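Local coordinates for esterase (Uncultured bacterium, PDB 5EGN), which degrades N-acyl homoserine lactones, the quorum-sensing signals of bacteria, as an esterase of the alpha/beta hydrolase fold, at residues I22-P27 against F40-T45; I98-N103 against D197-I202; P159-V164 against Q245-S250. The protein carries 2 engineered substitutions. All coordinates share one frame; numbering follows the deposited sequence.

Contact 1 (I22-P27 against F40-T45); sequences IVFLHP and FPFAQT
I22 and F24 meet the ring of F42 where a central strand of the alpha/beta hydrolase fold faces the loop that leads into its neighbour. Strand 21-25 and strand 47-51 are parallel and adjacent in the sheet. The chain between them carries the short helix 36-39 and then segment 40-45, so the contact lies within the crossover that joins the two strands. I22 and F24 are two apart on the strand, and both start out toward the loop. F42 starts out toward the strand.

The I22 side chain is fully extended beyond CB, with chi2 at 178°. This carries its last methyl to the ring: I22 CD1 lies 3.9 Å from F42 CD1. The two side chains cross obliquely. F24 approaches with the far end of its ring, and F24 CZ is 4.4 Å from F42 CD2. The phenylalanine rings thus touch loosely. F42 CG stands anti to its own carbonyl carbon, chi1 -77°, which turns the ring off the loop, toward the ends of I22 and F24. No hydrogen bond links the segments; the contact is wholly apolar and buried.

The loop turns at a type I beta turn from P41 to Q44. Helix 249-257 covers the same site, with L256 against both F24 and F42. On the other flank of the loop, F40 meets H168 of the second subunit. At the far end of the strand, H26 and P27 begin the loop that in related hydrolases helps to form the oxyanion hole. H26 stacks there on H53. Across the contact, the closest CA pair is I22 CA and F42 CA, 8.2 Å apart.

Contact 2 (I98-N103 against D197-I202); sequences IAMQLN and DRLSSI
The carbonyl oxygen of A99, on helix 94-105 of the alpha/beta hydrolase fold, takes two hydrogen bonds from N103, the residue whose side chain rests on I202. One comes from the backbone, N103 N to A99 O at 2.9 Å, as in a regular alpha helix. The other comes from the side-chain amide, N103 ND2 to A99 O, also 2.9 Å and nearly straight at 171°. The two donors reach the oxygen from opposite faces of its plane. The side-chain donor stands 44° out of the carbonyl plane, while the oxygen lies almost in the amide plane of N103. N103 ND2 has a further partner in N113 OD1, so the amide is fixed in its rotation.

Helix 94-105 follows the probable nucleophile elbow. Segment 197-202, with its short 3-10 turn, leads toward strand 206-211 and packs on that helix.

I202 takes the largest single share of the contact, with two methyls. Its CG2 is anti to the backbone N and meets the held amide, 3.9 Å from N103 OD1. The longer branch, extended through chi2, places I202 CD1 4.0 Å from M100 CG. An alanine in place of N103 would probably leave N113 OD1 without this donor, A99 O with its backbone bond alone, and I202 CG2 with only the beta carbon beneath it.

M100 also reaches L199. Its chain is straight to the sulfur and then bends, chi3 -77°. L225 of helix 219-228 and W193 also touch M100, while L199 lies on L224 and N228. The whole contact is buried, and no hydrogen bond crosses between the segments. At its L199 end, the sulfur M100 SD sits 4.0 Å from L199 CD2.

Contact 3 (P159-V164 against Q245-S250); sequences PEILAV and QLERPS
This is a small, buried, mainly apolar contact between two helical segments that are far apart in sequence. I161, on helix 159-168, points at the end of helix 244-247. One methyl does nearly all the touching. I161 is extended, with chi2 at 180°, and its tip meets the backbone between L246 and E247. I161 CD1 lies 3.6 Å from L246 O and 3.8 Å from E247 CA. Two side-chain carbons also touch this methyl, with L246 CB at 4.0 Å from I161 CD1 and E247 CG at 3.9 Å from it.

In the alpha/beta hydrolase fold, helix 159-168 belongs to the helical lid inserted between strands 110-116 and 206-211. Helix 244-247 follows the last strand of the sheet, just after the loop where the family keeps its catalytic histidine. E247 ties the two parts together. Its OE1 accepts from the backbone N of G241 and of F243, in that loop. Its OE2 is hydrogen-bonded to S151 OG and S154 OG, on the lid side. The second subunit lies close by: E160 OE2 forms a salt bridge with R158 NH1 of that subunit.

In the fold
All three contacts are buried, and none has a hydrogen bond between its own segments. Contact 1 ties the sheet to a crossover loop, contact 2 a helix to the approach of a later strand, and contact 3 the lid to the core domain. Contacts 1 and 2 touch through L25 CD1 and I98 CG2, 3.9 Å apart. Helix 249-257, which covers F24 and F42 in contact 1, starts just after the residues that touch in contact 3. Contacts 1 and 3 border the second subunit; contact 2 does not. Contacts 2 and 3 lie on opposite sides of the chain's centre. Contact 1 is purely apolar; the other two include N103 and E247, which hydrogen-bond outside the contact.

Contact 1 (I22-P27 against F40-T45)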
loop_
_atom_site.group_PDB
_atom_site.type_symbol
_atom_site.label_atom_id
_atom_site.label_comp_id
_atom_site.label_asym_id
_atom_site.label_seq_id
_atom_site.Cartn_x
_atom_site.Cartn_y
_atom_site.Cartn_z
ATOM N N ILE A 22 -14.609 -9.746 0.359
ATOM C CA ILE A 22 -13.342 -10.387 0.019
ATOM C C ILE A 22 -12.292 -10.061 1.075
ATOM O O ILE A 22 -11.987 -8.893 1.311
ATOM C CB ILE A 22 -12.815 -9.943 -1.361
ATOM C CG1 ILE A 22 -13.845 -10.222 -2.456
ATOM C CG2 ILE A 22 -11.498 -10.641 -1.675
ATOM C CD1 ILE A 22 -13.405 -9.766 -3.830
ATOM N N VAL A 23 -11.736 -11.087 1.707
ATOM C CA VAL A 23 -10.759 -10.863 2.766
ATOM C C VAL A 23 -9.329 -11.152 2.311
ATOM O O VAL A 23 -8.999 -12.278 1.938
ATOM C CB VAL A 23 -11.074 -11.716 4.005
ATOM C CG1 VAL A 23 -10.008 -11.517 5.063
ATOM C CG2 VAL A 23 -12.445 -11.353 4.558
ATOM N N PHE A 24 -8.486 -10.122 2.350
ATOM C CA PHE A 24 -7.083 -10.245 1.980
ATOM C C PHE A 24 -6.184 -10.425 3.205
ATOM O O PHE A 24 -6.172 -9.596 4.148
ATOM C CB PHE A 24 -6.627 -9.030 1.166
ATOM C CG PHE A 24 -7.351 -8.863 -0.144
ATOM C CD1 PHE A 24 -8.460 -8.038 -0.234
ATOM C CD2 PHE A 24 -6.921 -9.527 -1.284
ATOM C CE1 PHE A 24 -9.125 -7.876 -1.435
ATOM C CE2 PHE A 24 -7.581 -9.368 -2.488
ATOM C CZ PHE A 24 -8.685 -8.542 -2.562
ATOM N N LEU A 25 -5.447 -11.533 3.159
ATOM C CA LEU A 25 -4.546 -11.973 4.211
ATOM C C LEU A 25 -3.116 -11.963 3.696
ATOM O O LEU A 25 -2.740 -12.804 2.879
ATOM C CB LEU A 25 -4.928 -13.378 4.677
ATOM C CG LEU A 25 -6.384 -13.548 5.098
ATOM C CD1 LEU A 25 -6.696 -14.988 5.480
ATOM C CD2 LEU A 25 -6.663 -12.608 6.250
ATOM N N HIS A 26 -2.321 -11.015 4.183
ATOM C CA HIS A 26 -0.965 -10.793 3.686
ATOM C C HIS A 26 0.005 -11.916 4.065
ATOM O O HIS A 26 -0.236 -12.642 5.027
ATOM C CB HIS A 26 -0.438 -9.455 4.211
ATOM C CG HIS A 26 -0.132 -9.461 5.676
ATOM N ND1 HIS A 26 1.048 -9.956 6.189
ATOM C CD2 HIS A 26 -0.856 -9.037 6.738
ATOM C CE1 HIS A 26 1.038 -9.836 7.504
ATOM N NE2 HIS A 26 -0.105 -9.281 7.863
ATOM N N PRO A 27 1.114 -12.053 3.313
ATOM C CA PRO A 27 2.138 -13.051 3.649
ATOM C C PRO A 27 2.935 -12.696 4.902
ATOM O O PRO A 27 2.796 -11.600 5.444
ATOM C CB PRO A 27 3.048 -13.048 2.416
ATOM C CG PRO A 27 2.880 -11.697 1.839
ATOM C CD PRO A 27 1.432 -11.358 2.053
ATOM N N PHE A 40 -8.478 -1.666 -3.966
ATOM C CA PHE A 40 -9.394 -0.632 -4.436
ATOM C C PHE A 40 -10.141 -0.964 -5.737
ATOM O O PHE A 40 -11.309 -0.597 -5.871
ATOM C CB PHE A 40 -8.633 0.689 -4.575
ATOM C CG PHE A 40 -7.996 1.145 -3.294
ATOM C CD1 PHE A 40 -8.738 1.820 -2.340
ATOM C CD2 PHE A 40 -6.664 0.874 -3.030
ATOM C CE1 PHE A 40 -8.161 2.230 -1.153
ATOM C CE2 PHE A 40 -6.081 1.281 -1.844
ATOM C CZ PHE A 40 -6.831 1.960 -0.904
ATOM N N PRO A 41 -9.485 -1.636 -6.705
ATOM C CA PRO A 41 -10.297 -2.088 -7.841
ATOM C C PRO A 41 -11.410 -3.049 -7.426
ATOM O O PRO A 41 -12.515 -2.973 -7.963
ATOM C CB PRO A 41 -9.276 -2.789 -8.739
ATOM C CG PRO A 41 -8.005 -2.080 -8.456
ATOM C CD PRO A 41 -8.043 -1.771 -6.985
ATOM N N PHE A 42 -11.126 -3.931 -6.474
ATOM C CA PHE A 42 -12.134 -4.865 -5.986
ATOM C C PHE A 42 -13.095 -4.196 -5.010
ATOM O O PHE A 42 -14.147 -4.745 -4.692
ATOM C CB PHE A 42 -11.472 -6.079 -5.331
ATOM C CG PHE A 42 -10.921 -7.067 -6.317
ATOM C CD1 PHE A 42 -11.751 -8.003 -6.911
ATOM C CD2 PHE A 42 -9.580 -7.056 -6.658
ATOM C CE1 PHE A 42 -11.252 -8.912 -7.823
ATOM C CE2 PHE A 42 -9.075 -7.961 -7.570
ATOM C CZ PHE A 42 -9.912 -8.888 -8.154
ATOM N N ALA A 43 -12.736 -3.007 -4.540
ATOM C CA ALA A 43 -13.618 -2.235 -3.672
ATOM C C ALA A 43 -14.747 -1.604 -4.478
ATOM O O ALA A 43 -15.726 -1.115 -3.916
ATOM C CB ALA A 43 -12.837 -1.166 -2.930
ATOM N N GLN A 44 -14.604 -1.615 -5.799
ATOM C CA GLN A 44 -15.622 -1.064 -6.685
ATOM C C GLN A 44 -16.806 -2.015 -6.823
ATOM O O GLN A 44 -17.937 -1.585 -7.042
ATOM C CB GLN A 44 -15.033 -0.766 -8.066
ATOM C CG GLN A 44 -13.874 0.216 -8.064
ATOM C CD GLN A 44 -13.387 0.539 -9.463
ATOM O OE1 GLN A 44 -12.245 0.252 -9.819
ATOM N NE2 GLN A 44 -14.257 1.139 -10.266
ATOM N N THR A 45 -16.536 -3.310 -6.690
ATOM C CA THR A 45 -17.562 -4.328 -6.883
ATOM C C THR A 45 -17.820 -5.149 -5.624
ATOM O O THR A 45 -18.827 -5.848 -5.530
ATOM C CB THR A 45 -17.184 -5.293 -8.021
ATOM O OG1 THR A 45 -15.877 -5.830 -7.780
ATOM C CG2 THR A 45 -17.190 -4.570 -9.357
#

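Contact 2 (I98-N103 against D197-I202)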
loop_
_atom_site.group_PDB
_atom_site.type_symbol
_atom_site.label_atom_id
_atom_site.label_comp_id
_atom_site.label_asym_id
_atom_site.label_seq_id
_atom_site.Cartn_x
_atom_site.Cartn_y
_atom_site.Cartn_z
ATOM N N ILE A 98 -3.841 -19.429 7.158
ATOM C CA ILE A 98 -4.907 -18.847 7.965
ATOM C C ILE A 98 -6.275 -19.132 7.354
ATOM O O ILE A 98 -7.218 -19.493 8.062
ATOM C CB ILE A 98 -4.715 -17.324 8.123
ATOM C CG1 ILE A 98 -3.423 -17.030 8.887
ATOM C CG2 ILE A 98 -5.898 -16.706 8.846
ATOM C CD1 ILE A 98 -3.024 -15.572 8.879
ATOM N N ALA A 99 -6.373 -18.983 6.037
ATOM C CA ALA A 99 -7.617 -19.255 5.325
ATOM C C ALA A 99 -8.028 -20.725 5.438
ATOM O O ALA A 99 -9.202 -21.035 5.643
ATOM C CB ALA A 99 -7.487 -18.855 3.862
ATOM N N MET A 100 -7.058 -21.626 5.303
ATOM C CA MET A 100 -7.332 -23.060 5.395
ATOM C C MET A 100 -7.796 -23.451 6.799
ATOM O O MET A 100 -8.786 -24.177 6.964
ATOM C CB MET A 100 -6.095 -23.869 4.995
ATOM C CG MET A 100 -5.825 -23.872 3.494
ATOM S SD MET A 100 -4.490 -24.971 2.975
ATOM C CE MET A 100 -3.050 -24.021 3.457
ATOM N N GLN A 101 -7.079 -22.959 7.805
ATOM C CA GLN A 101 -7.465 -23.156 9.197
ATOM C C GLN A 101 -8.871 -22.615 9.435
ATOM O O GLN A 101 -9.652 -23.187 10.198
ATOM C CB GLN A 101 -6.468 -22.470 10.132
ATOM C CG GLN A 101 -6.550 -22.941 11.566
ATOM C CD GLN A 101 -6.200 -24.406 11.706
ATOM O OE1 GLN A 101 -5.112 -24.834 11.324
ATOM N NE2 GLN A 101 -7.130 -25.187 12.240
ATOM N N LEU A 102 -9.185 -21.510 8.767
ATOM C CA LEU A 102 -10.502 -20.896 8.868
ATOM C C LEU A 102 -11.567 -21.800 8.254
ATOM O O LEU A 102 -12.691 -21.863 8.748
ATOM C CB LEU A 102 -10.502 -19.523 8.192
ATOM C CG LEU A 102 -11.652 -18.562 8.504
ATOM C CD1 LEU A 102 -11.165 -17.128 8.407
ATOM C CD2 LEU A 102 -12.824 -18.781 7.564
ATOM N N ASN A 103 -11.214 -22.492 7.175
ATOM C CA ASN A 103 -12.113 -23.473 6.574
ATOM C C ASN A 103 -12.329 -24.661 7.501
ATOM O O ASN A 103 -13.400 -25.270 7.513
ATOM C CB ASN A 103 -11.571 -23.957 5.229
ATOM C CG ASN A 103 -12.025 -23.092 4.072
ATOM O OD1 ASN A 103 -12.895 -23.484 3.294
ATOM N ND2 ASN A 103 -11.443 -21.904 3.956
ATOM N N ASP A 197 -3.281 -34.306 6.691
ATOM C CA ASP A 197 -4.297 -35.344 6.824
ATOM C C ASP A 197 -5.711 -34.772 6.824
ATOM O O ASP A 197 -6.684 -35.500 6.630
ATOM C CB ASP A 197 -4.059 -36.142 8.106
ATOM C CG ASP A 197 -3.776 -35.250 9.295
ATOM O OD1 ASP A 197 -3.123 -34.200 9.114
ATOM O OD2 ASP A 197 -4.204 -35.598 10.415
ATOM N N ARG A 198 -5.817 -33.466 7.037
ATOM C CA ARG A 198 -7.114 -32.825 7.205
ATOM C C ARG A 198 -7.513 -31.982 5.996
ATOM O O ARG A 198 -8.563 -31.342 5.999
ATOM C CB ARG A 198 -7.105 -31.964 8.473
ATOM C CG ARG A 198 -6.953 -32.769 9.759
ATOM C CD ARG A 198 -6.678 -31.882 10.967
ATOM N NE ARG A 198 -5.267 -31.521 11.091
ATOM C CZ ARG A 198 -4.777 -30.763 12.066
ATOM N NH1 ARG A 198 -5.584 -30.279 13.001
ATOM N NH2 ARG A 198 -3.481 -30.484 12.107
ATOM N N LEU A 199 -6.679 -31.993 4.960
ATOM C CA LEU A 199 -6.929 -31.188 3.766
ATOM C C LEU A 199 -8.203 -31.601 3.040
ATOM O O LEU A 199 -8.916 -30.759 2.494
ATOM C CB LEU A 199 -5.743 -31.276 2.804
ATOM C CG LEU A 199 -4.512 -30.435 3.143
ATOM C CD1 LEU A 199 -3.316 -30.905 2.341
ATOM C CD2 LEU A 199 -4.785 -28.961 2.882
ATOM N N SER A 200 -8.489 -32.899 3.040
ATOM C CA SER A 200 -9.639 -33.427 2.314
ATOM C C SER A 200 -10.960 -33.089 2.998
ATOM O O SER A 200 -12.032 -33.353 2.452
ATOM C CB SER A 200 -9.509 -34.942 2.139
ATOM O OG SER A 200 -9.296 -35.588 3.381
ATOM N N SER A 201 -10.879 -32.509 4.191
ATOM C CA SER A 201 -12.065 -32.037 4.896
ATOM C C SER A 201 -12.453 -30.640 4.418
ATOM O O SER A 201 -13.588 -30.206 4.603
ATOM C CB SER A 201 -11.838 -32.040 6.409
ATOM O OG SER A 201 -10.751 -31.206 6.769
ATOM N N ILE A 202 -11.504 -29.936 3.808
ATOM C CA ILE A 202 -11.796 -28.662 3.158
ATOM C C ILE A 202 -12.587 -28.919 1.887
ATOM O O ILE A 202 -12.072 -29.523 0.954
ATOM C CB ILE A 202 -10.513 -27.886 2.804
ATOM C CG1 ILE A 202 -9.670 -27.644 4.053
ATOM C CG2 ILE A 202 -10.856 -26.575 2.104
ATOM C CD1 ILE A 202 -8.377 -26.906 3.784
#

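Contact 3 (P159-V164 against Q245-S250)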
loop_
_atom_site.group_PDB
_atom_site.type_symbol
_atom_site.label_atom_id
_atom_site.label_comp_id
_atom_site.label_asym_id
_atom_site.label_seq_id
_atom_site.Cartn_x
_atom_site.Cartn_y
_atom_site.Cartn_z
ATOM N N PRO A 159 12.525 -4.626 -9.488
ATOM C CA PRO A 159 13.421 -4.861 -8.344
ATOM C C PRO A 159 12.870 -4.297 -7.028
ATOM O O PRO A 159 13.261 -4.723 -5.926
ATOM C CB PRO A 159 14.706 -4.132 -8.754
ATOM C CG PRO A 159 14.258 -3.087 -9.720
ATOM C CD PRO A 159 13.115 -3.698 -10.470
ATOM N N GLU A 160 11.949 -3.345 -7.154
ATOM C CA GLU A 160 11.332 -2.700 -6.001
ATOM C C GLU A 160 10.573 -3.691 -5.118
ATOM O O GLU A 160 10.365 -3.440 -3.929
ATOM C CB GLU A 160 10.389 -1.585 -6.457
ATOM C CG GLU A 160 9.188 -2.063 -7.263
ATOM C CD GLU A 160 9.422 -2.007 -8.760
ATOM O OE1 GLU A 160 10.584 -1.822 -9.179
ATOM O OE2 GLU A 160 8.440 -2.139 -9.518
ATOM N N ILE A 161 10.159 -4.812 -5.702
ATOM C CA ILE A 161 9.451 -5.851 -4.962
ATOM C C ILE A 161 10.369 -6.523 -3.941
ATOM O O ILE A 161 10.075 -6.546 -2.743
ATOM C CB ILE A 161 8.870 -6.919 -5.914
ATOM C CG1 ILE A 161 7.840 -6.292 -6.854
ATOM C CG2 ILE A 161 8.250 -8.059 -5.121
ATOM C CD1 ILE A 161 7.222 -7.272 -7.830
ATOM N N LEU A 162 11.483 -7.067 -4.423
ATOM C CA LEU A 162 12.469 -7.681 -3.543
ATOM C C LEU A 162 13.005 -6.654 -2.553
ATOM O O LEU A 162 13.294 -6.982 -1.398
ATOM C CB LEU A 162 13.616 -8.290 -4.351
ATOM C CG LEU A 162 14.687 -9.012 -3.528
ATOM C CD1 LEU A 162 14.051 -10.096 -2.674
ATOM C CD2 LEU A 162 15.767 -9.597 -4.424
ATOM N N ALA A 163 13.130 -5.409 -3.010
ATOM C CA ALA A 163 13.543 -4.319 -2.128
ATOM C C ALA A 163 12.592 -4.147 -0.938
ATOM O O ALA A 163 13.017 -4.176 0.223
ATOM C CB ALA A 163 13.646 -3.018 -2.911
ATOM N N VAL A 164 11.306 -3.971 -1.230
ATOM C CA VAL A 164 10.322 -3.708 -0.183
ATOM C C VAL A 164 10.132 -4.931 0.714
ATOM O O VAL A 164 9.835 -4.796 1.905
ATOM C CB VAL A 164 8.955 -3.265 -0.776
ATOM C CG1 VAL A 164 8.225 -4.429 -1.429
ATOM C CG2 VAL A 164 8.085 -2.638 0.301
ATOM N N GLN A 245 0.502 -11.089 -6.833
ATOM C CA GLN A 245 -0.307 -9.878 -6.738
ATOM C C GLN A 245 0.533 -8.617 -6.930
ATOM O O GLN A 245 -0.004 -7.539 -7.181
ATOM C CB GLN A 245 -1.041 -9.819 -5.393
ATOM C CG GLN A 245 -0.186 -9.391 -4.211
ATOM C CD GLN A 245 0.525 -10.551 -3.546
ATOM O OE1 GLN A 245 1.237 -11.313 -4.196
ATOM N NE2 GLN A 245 0.325 -10.696 -2.241
ATOM N N LEU A 246 1.850 -8.757 -6.820
ATOM C CA LEU A 246 2.756 -7.631 -7.030
ATOM C C LEU A 246 3.553 -7.767 -8.325
ATOM O O LEU A 246 3.842 -6.772 -8.991
ATOM C CB LEU A 246 3.719 -7.485 -5.849
ATOM C CG LEU A 246 3.191 -6.753 -4.616
ATOM C CD1 LEU A 246 4.298 -6.592 -3.587
ATOM C CD2 LEU A 246 2.615 -5.402 -5.005
ATOM N N GLU A 247 3.911 -8.998 -8.676
ATOM C CA GLU A 247 4.724 -9.251 -9.862
ATOM C C GLU A 247 3.933 -9.012 -11.147
ATOM O O GLU A 247 4.432 -8.384 -12.083
ATOM C CB GLU A 247 5.281 -10.676 -9.829
ATOM C CG GLU A 247 6.276 -10.909 -8.694
ATOM C CD GLU A 247 6.880 -12.299 -8.717
ATOM O OE1 GLU A 247 6.712 -13.036 -7.722
ATOM O OE2 GLU A 247 7.534 -12.649 -9.722
ATOM N N ARG A 248 2.707 -9.520 -11.195
ATOM C CA ARG A 248 1.808 -9.260 -12.318
ATOM C C ARG A 248 0.403 -8.957 -11.803
ATOM O O ARG A 248 -0.506 -9.770 -11.963
ATOM C CB ARG A 248 1.773 -10.451 -13.283
ATOM C CG ARG A 248 3.140 -10.899 -13.780
ATOM C CD ARG A 248 3.027 -11.914 -14.907
ATOM N NE ARG A 248 2.502 -11.313 -16.128
ATOM C CZ ARG A 248 3.242 -10.652 -17.012
ATOM N NH1 ARG A 248 4.544 -10.501 -16.810
ATOM N NH2 ARG A 248 2.681 -10.137 -18.097
ATOM N N PRO A 249 0.224 -7.776 -11.186
ATOM C CA PRO A 249 -0.990 -7.398 -10.449
ATOM C C PRO A 249 -2.295 -7.513 -11.240
ATOM O O PRO A 249 -3.258 -8.077 -10.723
ATOM C CB PRO A 249 -0.723 -5.937 -10.073
ATOM C CG PRO A 249 0.758 -5.822 -10.047
ATOM C CD PRO A 249 1.228 -6.697 -11.166
ATOM N N SER A 250 -2.328 -6.984 -12.459
ATOM C CA SER A 250 -3.550 -6.995 -13.263
ATOM C C SER A 250 -4.010 -8.412 -13.607
ATOM O O SER A 250 -5.207 -8.703 -13.603
ATOM C CB SER A 250 -3.352 -6.186 -14.546
ATOM O OG SER A 250 -3.350 -4.796 -14.278
#